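Local atomic coordinates of uncharacterized conserved protein (Methanococcus maripaludis S2, PDB entry 3C2Q), a protein that catalyses the cyclising deamination of ornithine to proline with release of ammonia, using NAD(+) as cofactor. Residues A16-L22 and I68-K73; T34-N39 and I54-P58; I116-A120 and L333-L338; M267-V271 and A288-M293. All coordinates share one frame; numbering follows the deposited sequence.

Interaction 1. Residues A16-L22 and I68-K73; sequences ALKDSVL and IRKVKK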
loop_
_atom_site.group_PDB
_atom_site.type_symbol
_atom_site.label_atom_id
_atom_site.label_comp_id
_atom_site.label_asym_id
_atom_site.label_seq_id
_atom_site.Cartn_x
_atom_site.Cartn_y
_atom_site.Cartn_z
ATOM N N ALA B 16 44.845 6.969 -3.487
ATOM C CA ALA B 16 44.300 5.608 -3.360
ATOM C C ALA B 16 45.463 4.609 -3.395
ATOM O O ALA B 16 46.323 4.706 -4.261
ATOM C CB ALA B 16 43.340 5.310 -4.505
ATOM N N LEU B 17 45.479 3.657 -2.473
ATOM C CA LEU B 17 46.579 2.689 -2.426
ATOM C C LEU B 17 46.456 1.578 -3.467
ATOM O O LEU B 17 47.462 0.990 -3.867
ATOM C CB LEU B 17 46.746 2.112 -1.019
ATOM C CG LEU B 17 47.208 3.128 0.046
ATOM C CD1 LEU B 17 47.759 2.396 1.250
ATOM C CD2 LEU B 17 48.270 4.107 -0.500
ATOM N N LYS B 18 45.217 1.281 -3.878
ATOM C CA LYS B 18 44.924 0.358 -4.985
ATOM C C LYS B 18 43.615 0.763 -5.677
ATOM O O LYS B 18 42.832 1.515 -5.106
ATOM C CB LYS B 18 44.878 -1.121 -4.548
ATOM C CG LYS B 18 44.930 -1.413 -3.062
ATOM C CD LYS B 18 44.684 -2.918 -2.790
ATOM C CE LYS B 18 44.562 -3.209 -1.307
ATOM N NZ LYS B 18 43.879 -4.521 -1.037
ATOM N N ASP B 19 43.410 0.289 -6.909
ATOM C CA ASP B 19 42.154 0.496 -7.627
ATOM C C ASP B 19 41.003 0.118 -6.693
ATOM O O ASP B 19 41.075 -0.893 -6.007
ATOM C CB ASP B 19 42.088 -0.357 -8.893
ATOM C CG ASP B 19 43.088 0.071 -9.967
ATOM O OD1 ASP B 19 43.820 1.075 -9.776
ATOM O OD2 ASP B 19 43.123 -0.604 -11.025
ATOM N N SER B 20 39.984 0.979 -6.636
ATOM C CA SER B 20 38.734 0.742 -5.887
ATOM C C SER B 20 38.912 0.567 -4.387
ATOM O O SER B 20 38.012 0.071 -3.709
ATOM C CB SER B 20 37.966 -0.452 -6.452
ATOM O OG SER B 20 37.902 -0.386 -7.865
ATOM N N VAL B 21 40.062 0.975 -3.849
ATOM C CA VAL B 21 40.226 0.975 -2.405
ATOM C C VAL B 21 40.641 2.383 -1.955
ATOM O O VAL B 21 41.595 2.959 -2.475
ATOM C CB VAL B 21 41.202 -0.161 -1.911
ATOM C CG1 VAL B 21 41.322 -0.155 -0.385
ATOM C CG2 VAL B 21 40.737 -1.527 -2.410
ATOM N N LEU B 22 39.913 2.924 -0.992
ATOM C CA LEU B 22 40.039 4.297 -0.593
ATOM C C LEU B 22 40.734 4.418 0.740
ATOM O O LEU B 22 40.589 3.543 1.571
ATOM C CB LEU B 22 38.635 4.898 -0.491
ATOM C CG LEU B 22 37.731 4.616 -1.686
ATOM C CD1 LEU B 22 36.334 5.127 -1.379
ATOM C CD2 LEU B 22 38.289 5.294 -2.913
ATOM N N ILE B 68 33.299 4.442 -6.518
ATOM C CA ILE B 68 34.421 3.724 -5.958
ATOM C C ILE B 68 35.050 2.736 -6.955
ATOM O O ILE B 68 36.258 2.614 -6.995
ATOM C CB ILE B 68 34.070 3.076 -4.578
ATOM C CG1 ILE B 68 35.308 2.433 -3.944
ATOM C CG2 ILE B 68 32.934 2.022 -4.736
ATOM C CD1 ILE B 68 35.098 1.889 -2.508
ATOM N N ARG B 69 34.258 2.075 -7.790
ATOM C CA ARG B 69 34.834 1.135 -8.729
ATOM C C ARG B 69 35.612 1.792 -9.885
ATOM O O ARG B 69 36.316 1.103 -10.627
ATOM C CB ARG B 69 33.778 0.169 -9.266
ATOM C CG ARG B 69 32.996 0.709 -10.398
ATOM C CD ARG B 69 31.960 -0.273 -10.891
ATOM N NE ARG B 69 30.752 0.512 -11.012
ATOM C CZ ARG B 69 30.409 1.178 -12.099
ATOM N NH1 ARG B 69 31.135 1.060 -13.217
ATOM N NH2 ARG B 69 29.309 1.915 -12.078
ATOM N N LYS B 70 35.479 3.104 -10.058
ATOM C CA LYS B 70 36.293 3.797 -11.054
ATOM C C LYS B 70 37.519 4.508 -10.460
ATOM O O LYS B 70 38.314 5.070 -11.207
ATOM C CB LYS B 70 35.461 4.770 -11.876
ATOM C CG LYS B 70 34.538 4.057 -12.890
ATOM C CD LYS B 70 33.791 5.078 -13.708
ATOM C CE LYS B 70 32.642 4.464 -14.490
ATOM N NZ LYS B 70 33.122 3.508 -15.506
ATOM N N VAL B 71 37.671 4.476 -9.136
ATOM C CA VAL B 71 38.864 5.070 -8.499
ATOM C C VAL B 71 40.120 4.227 -8.802
ATOM O O VAL B 71 40.110 3.006 -8.623
ATOM C CB VAL B 71 38.665 5.290 -6.988
ATOM C CG1 VAL B 71 39.971 5.831 -6.301
ATOM C CG2 VAL B 71 37.519 6.264 -6.746
ATOM N N LYS B 72 41.177 4.894 -9.286
ATOM C CA LYS B 72 42.435 4.216 -9.676
ATOM C C LYS B 72 43.546 4.433 -8.658
ATOM O O LYS B 72 43.583 5.454 -7.989
ATOM C CB LYS B 72 42.912 4.702 -11.052
ATOM C CG LYS B 72 41.934 4.454 -12.194
ATOM C CD LYS B 72 41.576 2.961 -12.308
ATOM C CE LYS B 72 40.449 2.721 -13.319
ATOM N NZ LYS B 72 39.808 1.379 -13.110
ATOM N N LYS B 73 44.441 3.450 -8.524
ATOM C CA LYS B 73 45.609 3.591 -7.657
ATOM C C LYS B 73 46.245 4.947 -7.951
ATOM O O LYS B 73 46.412 5.302 -9.117
ATOM C CB LYS B 73 46.613 2.449 -7.927
ATOM C CG LYS B 73 47.903 2.620 -7.131
ATOM C CD LYS B 73 48.815 1.428 -7.162
ATOM C CE LYS B 73 49.886 1.670 -6.087
ATOM N NZ LYS B 73 51.065 0.775 -6.174
HETATM O O HOH W 1 39.136 1.135 -10.374
#

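Interaction 2. Residues T34-N39 and I54-P58; sequences THVKVN and IVVYP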
loop_
_atom_site.group_PDB
_atom_site.type_symbol
_atom_site.label_atom_id
_atom_site.label_comp_id
_atom_site.label_asym_id
_atom_site.label_seq_id
_atom_site.Cartn_x
_atom_site.Cartn_y
_atom_site.Cartn_z
ATOM N N THR B 34 29.090 20.214 -4.887
ATOM C CA THR B 34 30.096 20.347 -3.817
ATOM C C THR B 34 31.314 21.094 -4.394
ATOM O O THR B 34 31.654 20.895 -5.569
ATOM C CB THR B 34 30.501 18.947 -3.287
ATOM O OG1 THR B 34 29.327 18.281 -2.778
ATOM C CG2 THR B 34 31.605 19.033 -2.173
ATOM N N HIS B 35 31.938 21.955 -3.584
ATOM C CA HIS B 35 33.199 22.592 -3.986
ATOM C C HIS B 35 34.282 22.164 -3.017
ATOM O O HIS B 35 33.988 21.875 -1.850
ATOM C CB HIS B 35 33.081 24.120 -4.008
ATOM C CG HIS B 35 32.038 24.640 -4.949
ATOM N ND1 HIS B 35 31.582 25.935 -4.902
ATOM C CD2 HIS B 35 31.346 24.041 -5.947
ATOM C CE1 HIS B 35 30.666 26.121 -5.836
ATOM N NE2 HIS B 35 30.496 24.983 -6.478
ATOM N N VAL B 36 35.520 22.075 -3.507
ATOM C CA VAL B 36 36.659 21.715 -2.655
ATOM C C VAL B 36 37.769 22.794 -2.706
ATOM O O VAL B 36 38.054 23.350 -3.754
ATOM C CB VAL B 36 37.264 20.349 -3.033
ATOM C CG1 VAL B 36 36.342 19.204 -2.565
ATOM C CG2 VAL B 36 37.542 20.261 -4.559
ATOM N N LYS B 37 38.377 23.085 -1.566
ATOM C CA LYS B 37 39.417 24.113 -1.531
ATOM C C LYS B 37 40.769 23.460 -1.749
ATOM O O LYS B 37 41.212 22.613 -0.963
ATOM C CB LYS B 37 39.395 24.883 -0.216
ATOM C CG LYS B 37 40.190 26.194 -0.281
ATOM C CD LYS B 37 39.989 27.024 0.948
ATOM C CE LYS B 37 40.889 28.256 0.934
ATOM N NZ LYS B 37 40.386 29.254 1.927
ATOM N N VAL B 38 41.392 23.847 -2.854
ATOM C CA VAL B 38 42.663 23.281 -3.281
ATOM C C VAL B 38 43.607 24.436 -3.671
ATOM O O VAL B 38 43.257 25.284 -4.502
ATOM C CB VAL B 38 42.474 22.291 -4.468
ATOM C CG1 VAL B 38 43.812 21.716 -4.930
ATOM C CG2 VAL B 38 41.481 21.143 -4.077
ATOM N N ASN B 39 44.798 24.437 -3.069
ATOM C CA ASN B 39 45.793 25.514 -3.275
ATOM C C ASN B 39 45.113 26.863 -3.170
ATOM O O ASN B 39 45.178 27.683 -4.094
ATOM C CB ASN B 39 46.524 25.334 -4.607
ATOM C CG ASN B 39 47.410 24.085 -4.627
ATOM O OD1 ASN B 39 47.443 23.351 -5.620
ATOM N ND2 ASN B 39 48.121 23.831 -3.523
ATOM N N ILE B 54 35.284 12.060 -4.003
ATOM C CA ILE B 54 35.756 13.190 -4.763
ATOM C C ILE B 54 37.239 13.000 -5.093
ATOM O O ILE B 54 38.076 12.849 -4.182
ATOM C CB ILE B 54 35.470 14.487 -4.010
ATOM C CG1 ILE B 54 33.931 14.680 -3.937
ATOM C CG2 ILE B 54 36.186 15.694 -4.689
ATOM C CD1 ILE B 54 33.479 15.968 -3.257
ATOM N N VAL B 55 37.539 12.981 -6.384
ATOM C CA VAL B 55 38.913 12.801 -6.849
ATOM C C VAL B 55 39.359 14.185 -7.341
ATOM O O VAL B 55 38.658 14.830 -8.120
ATOM C CB VAL B 55 38.992 11.705 -7.930
ATOM C CG1 VAL B 55 40.357 11.666 -8.656
ATOM C CG2 VAL B 55 38.664 10.336 -7.300
ATOM N N VAL B 56 40.504 14.628 -6.830
ATOM C CA VAL B 56 41.069 15.943 -7.157
ATOM C C VAL B 56 42.317 15.788 -8.053
ATOM O O VAL B 56 43.138 14.864 -7.862
ATOM C CB VAL B 56 41.407 16.716 -5.858
ATOM C CG1 VAL B 56 41.929 18.121 -6.159
ATOM C CG2 VAL B 56 40.177 16.790 -4.951
ATOM N N TYR B 57 42.405 16.666 -9.045
ATOM C CA TYR B 57 43.543 16.776 -9.954
ATOM C C TYR B 57 44.127 18.177 -9.724
ATOM O O TYR B 57 43.786 19.103 -10.436
ATOM C CB TYR B 57 43.061 16.625 -11.389
ATOM C CG TYR B 57 42.233 15.370 -11.597
ATOM C CD1 TYR B 57 42.847 14.124 -11.712
ATOM C CD2 TYR B 57 40.835 15.432 -11.656
ATOM C CE1 TYR B 57 42.091 12.964 -11.893
ATOM C CE2 TYR B 57 40.070 14.269 -11.841
ATOM C CZ TYR B 57 40.710 13.048 -11.953
ATOM O OH TYR B 57 39.975 11.895 -12.141
ATOM N N PRO B 58 44.939 18.341 -8.678
ATOM C CA PRO B 58 45.305 19.710 -8.314
ATOM C C PRO B 58 45.975 20.497 -9.447
ATOM O O PRO B 58 45.665 21.685 -9.622
ATOM C CB PRO B 58 46.221 19.520 -7.106
ATOM C CG PRO B 58 45.843 18.161 -6.553
ATOM C CD PRO B 58 45.542 17.353 -7.774
#

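Interaction 3. Residues I116-A120 and L333-L338; sequences IKRIA and LLLKEL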
loop_
_atom_site.group_PDB
_atom_site.type_symbol
_atom_site.label_atom_id
_atom_site.label_comp_id
_atom_site.label_asym_id
_atom_site.label_seq_id
_atom_site.Cartn_x
_atom_site.Cartn_y
_atom_site.Cartn_z
ATOM N N ILE B 116 -1.033 18.180 -11.796
ATOM C CA ILE B 116 -0.915 17.904 -13.244
ATOM C C ILE B 116 -0.734 19.217 -14.031
ATOM O O ILE B 116 0.101 19.310 -14.930
ATOM C CB ILE B 116 -2.128 17.111 -13.771
ATOM C CG1 ILE B 116 -2.078 15.661 -13.216
ATOM C CG2 ILE B 116 -2.142 17.046 -15.305
ATOM C CD1 ILE B 116 -3.379 14.916 -13.383
ATOM N N LYS B 117 -1.532 20.221 -13.686
ATOM C CA LYS B 117 -1.410 21.554 -14.319
ATOM C C LYS B 117 -0.006 22.138 -14.138
ATOM O O LYS B 117 0.636 22.568 -15.117
ATOM C CB LYS B 117 -2.490 22.482 -13.738
ATOM C CG LYS B 117 -2.445 23.922 -14.254
ATOM C CD LYS B 117 -3.679 24.706 -13.837
ATOM C CE LYS B 117 -3.431 26.207 -14.165
ATOM N NZ LYS B 117 -4.688 26.887 -14.555
ATOM N N ARG B 118 0.478 22.117 -12.894
ATOM C CA ARG B 118 1.826 22.594 -12.554
ATOM C C ARG B 118 2.959 21.864 -13.274
ATOM O O ARG B 118 3.919 22.509 -13.745
ATOM C CB ARG B 118 2.067 22.485 -11.066
ATOM C CG ARG B 118 1.964 23.785 -10.328
ATOM C CD ARG B 118 0.748 23.905 -9.442
ATOM N NE ARG B 118 0.927 23.462 -8.053
ATOM C CZ ARG B 118 2.082 23.267 -7.403
ATOM N NH1 ARG B 118 3.242 23.472 -7.993
ATOM N NH2 ARG B 118 2.064 22.852 -6.131
ATOM N N ILE B 119 2.891 20.528 -13.311
ATOM C CA ILE B 119 3.885 19.714 -14.052
ATOM C C ILE B 119 3.858 20.034 -15.541
ATOM O O ILE B 119 4.926 20.162 -16.176
ATOM C CB ILE B 119 3.684 18.168 -13.831
ATOM C CG1 ILE B 119 4.027 17.783 -12.377
ATOM C CG2 ILE B 119 4.475 17.345 -14.845
ATOM C CD1 ILE B 119 3.370 16.463 -11.945
ATOM N N ALA B 120 2.658 20.162 -16.099
ATOM C CA ALA B 120 2.535 20.460 -17.535
ATOM C C ALA B 120 3.127 21.862 -17.879
ATOM O O ALA B 120 3.814 22.013 -18.885
ATOM C CB ALA B 120 1.080 20.377 -17.973
ATOM N N LEU B 333 -4.351 12.484 -18.773
ATOM C CA LEU B 333 -4.662 13.850 -18.352
ATOM C C LEU B 333 -3.519 14.844 -18.584
ATOM O O LEU B 333 -3.763 16.001 -18.996
ATOM C CB LEU B 333 -5.082 13.861 -16.871
ATOM C CG LEU B 333 -6.408 13.174 -16.552
ATOM C CD1 LEU B 333 -6.659 13.149 -15.021
ATOM C CD2 LEU B 333 -7.587 13.858 -17.325
ATOM N N LEU B 334 -2.285 14.421 -18.291
ATOM C CA LEU B 334 -1.120 15.259 -18.535
ATOM C C LEU B 334 -1.025 15.674 -20.019
ATOM O O LEU B 334 -0.831 16.847 -20.320
ATOM C CB LEU B 334 0.162 14.550 -18.109
ATOM C CG LEU B 334 1.485 15.329 -18.165
ATOM C CD1 LEU B 334 1.375 16.694 -17.478
ATOM C CD2 LEU B 334 2.624 14.428 -17.589
ATOM N N LEU B 335 -1.142 14.707 -20.918
ATOM C CA LEU B 335 -1.126 15.005 -22.350
ATOM C C LEU B 335 -2.208 16.057 -22.729
ATOM O O LEU B 335 -1.923 17.022 -23.462
ATOM C CB LEU B 335 -1.303 13.726 -23.164
ATOM C CG LEU B 335 -1.329 13.943 -24.700
ATOM C CD1 LEU B 335 -0.014 14.554 -25.189
ATOM C CD2 LEU B 335 -1.669 12.660 -25.432
ATOM N N LYS B 336 -3.433 15.873 -22.241
ATOM C CA LYS B 336 -4.494 16.849 -22.542
ATOM C C LYS B 336 -4.087 18.251 -22.098
ATOM O O LYS B 336 -4.344 19.221 -22.805
ATOM C CB LYS B 336 -5.818 16.449 -21.906
ATOM C CG LYS B 336 -6.424 15.201 -22.477
ATOM C CD LYS B 336 -7.793 14.932 -21.826
ATOM C CE LYS B 336 -8.185 13.463 -21.875
ATOM N NZ LYS B 336 -8.400 12.976 -23.268
ATOM N N GLU B 337 -3.430 18.362 -20.938
ATOM C CA GLU B 337 -3.028 19.657 -20.415
ATOM C C GLU B 337 -1.896 20.282 -21.268
ATOM O O GLU B 337 -1.908 21.499 -21.532
ATOM C CB GLU B 337 -2.652 19.543 -18.934
ATOM C CG GLU B 337 -2.289 20.862 -18.237
ATOM C CD GLU B 337 -3.402 21.930 -18.233
ATOM O OE1 GLU B 337 -4.565 21.632 -18.571
ATOM O OE2 GLU B 337 -3.073 23.092 -17.904
ATOM N N LEU B 338 -0.934 19.456 -21.694
ATOM C CA LEU B 338 0.131 19.878 -22.617
ATOM C C LEU B 338 -0.482 20.366 -23.959
ATOM O O LEU B 338 -0.091 21.411 -24.473
ATOM C CB LEU B 338 1.126 18.729 -22.859
ATOM C CG LEU B 338 1.977 18.230 -21.674
ATOM C CD1 LEU B 338 2.720 16.915 -22.019
ATOM C CD2 LEU B 338 2.931 19.319 -21.228
HETATM O O HOH W 2 -0.608 24.014 -17.131
#

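Interaction 4. Residues M267-V271 and A288-M293; sequences MRTTV and ATGNLM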
loop_
_atom_site.group_PDB
_atom_site.type_symbol
_atom_site.label_atom_id
_atom_site.label_comp_id
_atom_site.label_asym_id
_atom_site.label_seq_id
_atom_site.Cartn_x
_atom_site.Cartn_y
_atom_site.Cartn_z
HETATM N N MSE B 267 23.309 5.504 -18.069
HETATM C CA MSE B 267 22.202 6.234 -17.441
HETATM C C MSE B 267 22.671 7.510 -16.775
HETATM O O MSE B 267 22.019 8.558 -16.871
HETATM C CB MSE B 267 21.514 5.329 -16.405
HETATM C CG MSE B 267 20.729 4.204 -17.054
HETATM SE SE MSE B 267 20.127 2.878 -15.697
HETATM C CE MSE B 267 18.912 4.068 -14.697
ATOM N N ARG B 268 23.810 7.434 -16.091
ATOM C CA ARG B 268 24.313 8.613 -15.390
ATOM C C ARG B 268 24.601 9.767 -16.342
ATOM O O ARG B 268 24.157 10.885 -16.122
ATOM C CB ARG B 268 25.559 8.276 -14.569
ATOM C CG ARG B 268 26.095 9.478 -13.800
ATOM C CD ARG B 268 27.261 9.107 -12.887
ATOM N NE ARG B 268 27.755 10.263 -12.123
ATOM C CZ ARG B 268 28.947 10.294 -11.518
ATOM N NH1 ARG B 268 29.772 9.251 -11.600
ATOM N NH2 ARG B 268 29.319 11.370 -10.851
ATOM N N THR B 269 25.325 9.490 -17.417
ATOM C CA THR B 269 25.687 10.535 -18.368
ATOM C C THR B 269 24.444 11.044 -19.096
ATOM O O THR B 269 24.352 12.227 -19.427
ATOM C CB THR B 269 26.752 10.027 -19.367
ATOM O OG1 THR B 269 26.183 9.008 -20.171
ATOM C CG2 THR B 269 27.926 9.422 -18.652
ATOM N N THR B 270 23.463 10.163 -19.291
ATOM C CA THR B 270 22.186 10.543 -19.923
ATOM C C THR B 270 21.357 11.526 -19.083
ATOM O O THR B 270 20.801 12.463 -19.623
ATOM C CB THR B 270 21.343 9.294 -20.309
ATOM O OG1 THR B 270 22.124 8.409 -21.124
ATOM C CG2 THR B 270 20.125 9.674 -21.104
ATOM N N VAL B 271 21.269 11.324 -17.765
ATOM C CA VAL B 271 20.417 12.175 -16.920
ATOM C C VAL B 271 21.081 13.418 -16.370
ATOM O O VAL B 271 20.407 14.405 -16.065
ATOM C CB VAL B 271 19.834 11.405 -15.694
ATOM C CG1 VAL B 271 19.063 10.233 -16.162
ATOM C CG2 VAL B 271 20.944 10.949 -14.724
ATOM N N ALA B 288 17.364 3.693 -8.960
ATOM C CA ALA B 288 18.629 3.628 -9.720
ATOM C C ALA B 288 18.959 5.003 -10.284
ATOM O O ALA B 288 20.097 5.446 -10.211
ATOM C CB ALA B 288 18.528 2.609 -10.853
ATOM N N THR B 289 17.962 5.693 -10.843
ATOM C CA THR B 289 18.202 7.008 -11.461
ATOM C C THR B 289 18.421 8.091 -10.408
ATOM O O THR B 289 19.326 8.917 -10.529
ATOM C CB THR B 289 17.067 7.391 -12.454
ATOM O OG1 THR B 289 16.952 6.328 -13.404
ATOM C CG2 THR B 289 17.412 8.659 -13.200
ATOM N N GLY B 290 17.606 8.095 -9.360
ATOM C CA GLY B 290 17.803 9.066 -8.312
ATOM C C GLY B 290 19.208 8.979 -7.712
ATOM O O GLY B 290 19.829 10.009 -7.386
ATOM N N ASN B 291 19.703 7.751 -7.558
ATOM C CA ASN B 291 21.064 7.518 -7.022
ATOM C C ASN B 291 22.158 8.184 -7.879
ATOM O O ASN B 291 23.249 8.487 -7.379
ATOM C CB ASN B 291 21.347 6.031 -6.961
ATOM C CG ASN B 291 20.641 5.314 -5.789
ATOM O OD1 ASN B 291 19.991 5.932 -4.882
ATOM N ND2 ASN B 291 20.778 3.976 -5.795
ATOM N N LEU B 292 21.847 8.431 -9.156
ATOM C CA LEU B 292 22.788 8.989 -10.128
ATOM C C LEU B 292 22.639 10.480 -10.333
ATOM O O LEU B 292 23.440 11.085 -11.050
ATOM C CB LEU B 292 22.589 8.323 -11.497
ATOM C CG LEU B 292 22.758 6.819 -11.505
ATOM C CD1 LEU B 292 22.410 6.258 -12.880
ATOM C CD2 LEU B 292 24.206 6.452 -11.067
HETATM N N MSE B 293 21.628 11.074 -9.713
HETATM C CA MSE B 293 21.248 12.463 -10.004
HETATM C C MSE B 293 21.657 13.470 -8.950
HETATM O O MSE B 293 21.514 13.209 -7.763
HETATM C CB MSE B 293 19.714 12.544 -10.110
HETATM C CG MSE B 293 19.155 11.968 -11.400
HETATM SE SE MSE B 293 17.163 11.942 -11.165
HETATM C CE MSE B 293 16.899 13.855 -10.938
HETATM O O HOH W 3 25.883 12.188 -11.858
#

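Interaction 1. Residues A16-L22 and I68-K73
Asp19 takes the backbone N-H of Lys73 on one carboxylate oxygen: OD1 lies 2.8 Å from Lys73 N, met nearly along its C-O axis in an almost straight bond (170° at the hydrogen). A second strong bond runs between the backbones, from Ser20 N to Val71 O. The same carbonyl also faces the CA-H of Asp19, and Ser20 CA lies against Ile68 O. Beside these polar atoms, the two methyls of Leu22 are shared out: CD1 meets Ile68 CD1 at 3.6 Å, the side chains oblique to each other, while CD2 rests 3.8 Å from Val71 CG1, the two side chains at about a right angle. Cut back to alanine, Leu22 would no longer carry these methyls, and a gap is likely to open beside Ile68 CD1 and Val71 CG1. Lys73, its CG swung away from the amide nitrogen (chi1 175°), brings CE to 3.4 Å from Leu17 O before its end leads away. One water ties the polar side together, accepting from Ser20 OG and Lys72 NZ and donating to the carbonyls of Arg69 and Val71; Asp19 OD2 is 4.4 Å from Lys72 NZ, too far for a salt bridge. A type II turn from Lys18 to Val21 gives Asp19 and Ser20 their places, and Leu22 N is hydrogen-bonded to OD1 of Asn209 of the second subunit. The contact joins the loop after strand 12-15 to the link between strands 62-66 and 76-79, and Leu22 and Val71 both pack on Val53 of strand 53-57.

Interaction 2. Residues T34-N39 and I54-P58
The Pro58 ring is met at its CB corner, where Val38 CG1 comes to 3.9 Å, the two side chains lying obliquely; the amide oxygen OD1 of Asn39 stands more loosely by that same carbon, at 4.3 Å. Phe76 of strand 76-79 also packs on Pro58. Beyond Pro58 the contact is aliphatic. Val38 and Val56 reach toward each other tip to tip, with CG2 of the first 3.7 Å from CG1 of the second. Val38, whose CG1 is anti to N (chi1 179°), turns to Val56 the branch beside its backbone N, CG2, while Val56 answers with CG1, its own branch anti to N. The strands face each other across an interior. In the sheet order, strands 62-66 and 41-46 separate 34-38 from 53-57, which is consistent with a strongly curled, barrel-like sheet that brings the side chains of these non-adjacent strands together in its interior. The axes of the two short strand segments pass 9.7 Å apart at 38°, a distance filled by side chains and too wide for backbone pairing. Farther along, Val36 and Ile54 slide past each other in opposite directions, Val36 CG1 lying 4.1 Å from Ile54 CG2. At the far end the methyl CG2 of Thr34 lies 3.8 Å from Ile54 CD1, while OG1 of Thr34 is hydrogen-bonded to the carbonyl of His32. Leu78 of strand 76-79 touches both Val36 and Ile54, and Ala63 of strand 62-66 packs against Val36 and Val56.

Interaction 3. Residues I116-A120 and L333-L338
Ile116 lies against Leu333 and Leu334 where helix 112-133, leading into the Rossmann domain, crosses the C-terminal helix 327-342; the two short segments cross at -55° with axes 9.2 Å apart. The isoleucine works with two branches: CG2, anti to the backbone N, lies 3.8 Å from Leu334 CA, and CD1 at the end of the other branch reaches the Leu333 CB atom at 4.0 Å. With an alanine here both branches are gone, and a gap is likely to open between the helices beside Leu333 CB and the backbone of Leu334. The closest approach follows one turn on, where Ala120 CB comes to 3.4 Å from Glu337 CG; the small side chain probably allows this close fit. The same methyl meets Leu334 CD1 at 3.7 Å, and Leu338 CD2 sits equally near Ala120 O. Both helices flank the parallel six-stranded sheet of the NAD-binding Rossmann fold: the first runs into strand 138-142, and the second follows strand 321-324. Of two residues predicted by similarity to bind NAD(+), Val327, at the start of the C-terminal helix, has its side chain about 8 Å from that of Leu334, and Asp326, just before it, about 9 Å from that of Leu333. On the more open side Glu337 bends at chi2 (60°), which lets its aliphatic part cover Ala120 while its carboxylate lies beside Lys117. There one water donates both to Glu337 OE2 and to Lys117 O, while Arg340 makes a salt bridge with OE2. Val329 of the third subunit packs on Ile116.

Interaction 4. Residues M267-V271 and A288-M293
Leu292 is the main bump: it pushes its CD1 methyl into the hollow between Met267 and Arg268, 3.7 Å from Arg268 N and 3.8 Å from Met267 CB. Both helices belong to the Rossmann domain: helix 260-271 carries the chain over from strand 241-244 to strand 276-280, and helix 283-292 comes next; their segments cross at -66°. Met267, present as selenomethionine, bends at chi3 (65°) and lays its CE methyl in the notch formed by Ala288 and Thr289, 3.3 Å from Thr289 OG1. That hydroxyl is already bonded to the carbonyl of His285, so the methyl meets a satisfied oxygen. One turn on, Val271 divides its two methyls, CG1 against Thr289 CG2 at 3.7 Å and CG2 against CG of Met293, also selenomethionine, at 3.9 Å. Leu284 and His285, predicted by similarity to bind NAD(+), lie close by on the second helix, and Ile247 of the second subunit packs on Met267 and Ala288. The extended Arg268 chain passes Leu292 toward the carbonyls of Asn47 and Thr65; a water in the guanidinium plane, 2.7 Å from Arg268 NE, donates to Leu292 O.

How the interactions relate
Interactions 1 and 2 belong to the N-terminal sheet region and touch through Val71 and Val55, though the first is partly exposed loop pairing and the second a buried strand-to-strand core. Interactions 3 and 4 are buried crossings of helices in the Rossmann domain, with centres 25 Å apart. Chemistry follows place: direct hydrogen bonds between segments occur in interaction 1 alone, interaction 2 is essentially aliphatic, and interactions 3 and 4 pair an apolar centre with a single bridging water at the margin. Interactions 1 and 4 come within about 6 Å of each other at their nearest atoms and both meet the second subunit, whereas interaction 3 meets the third.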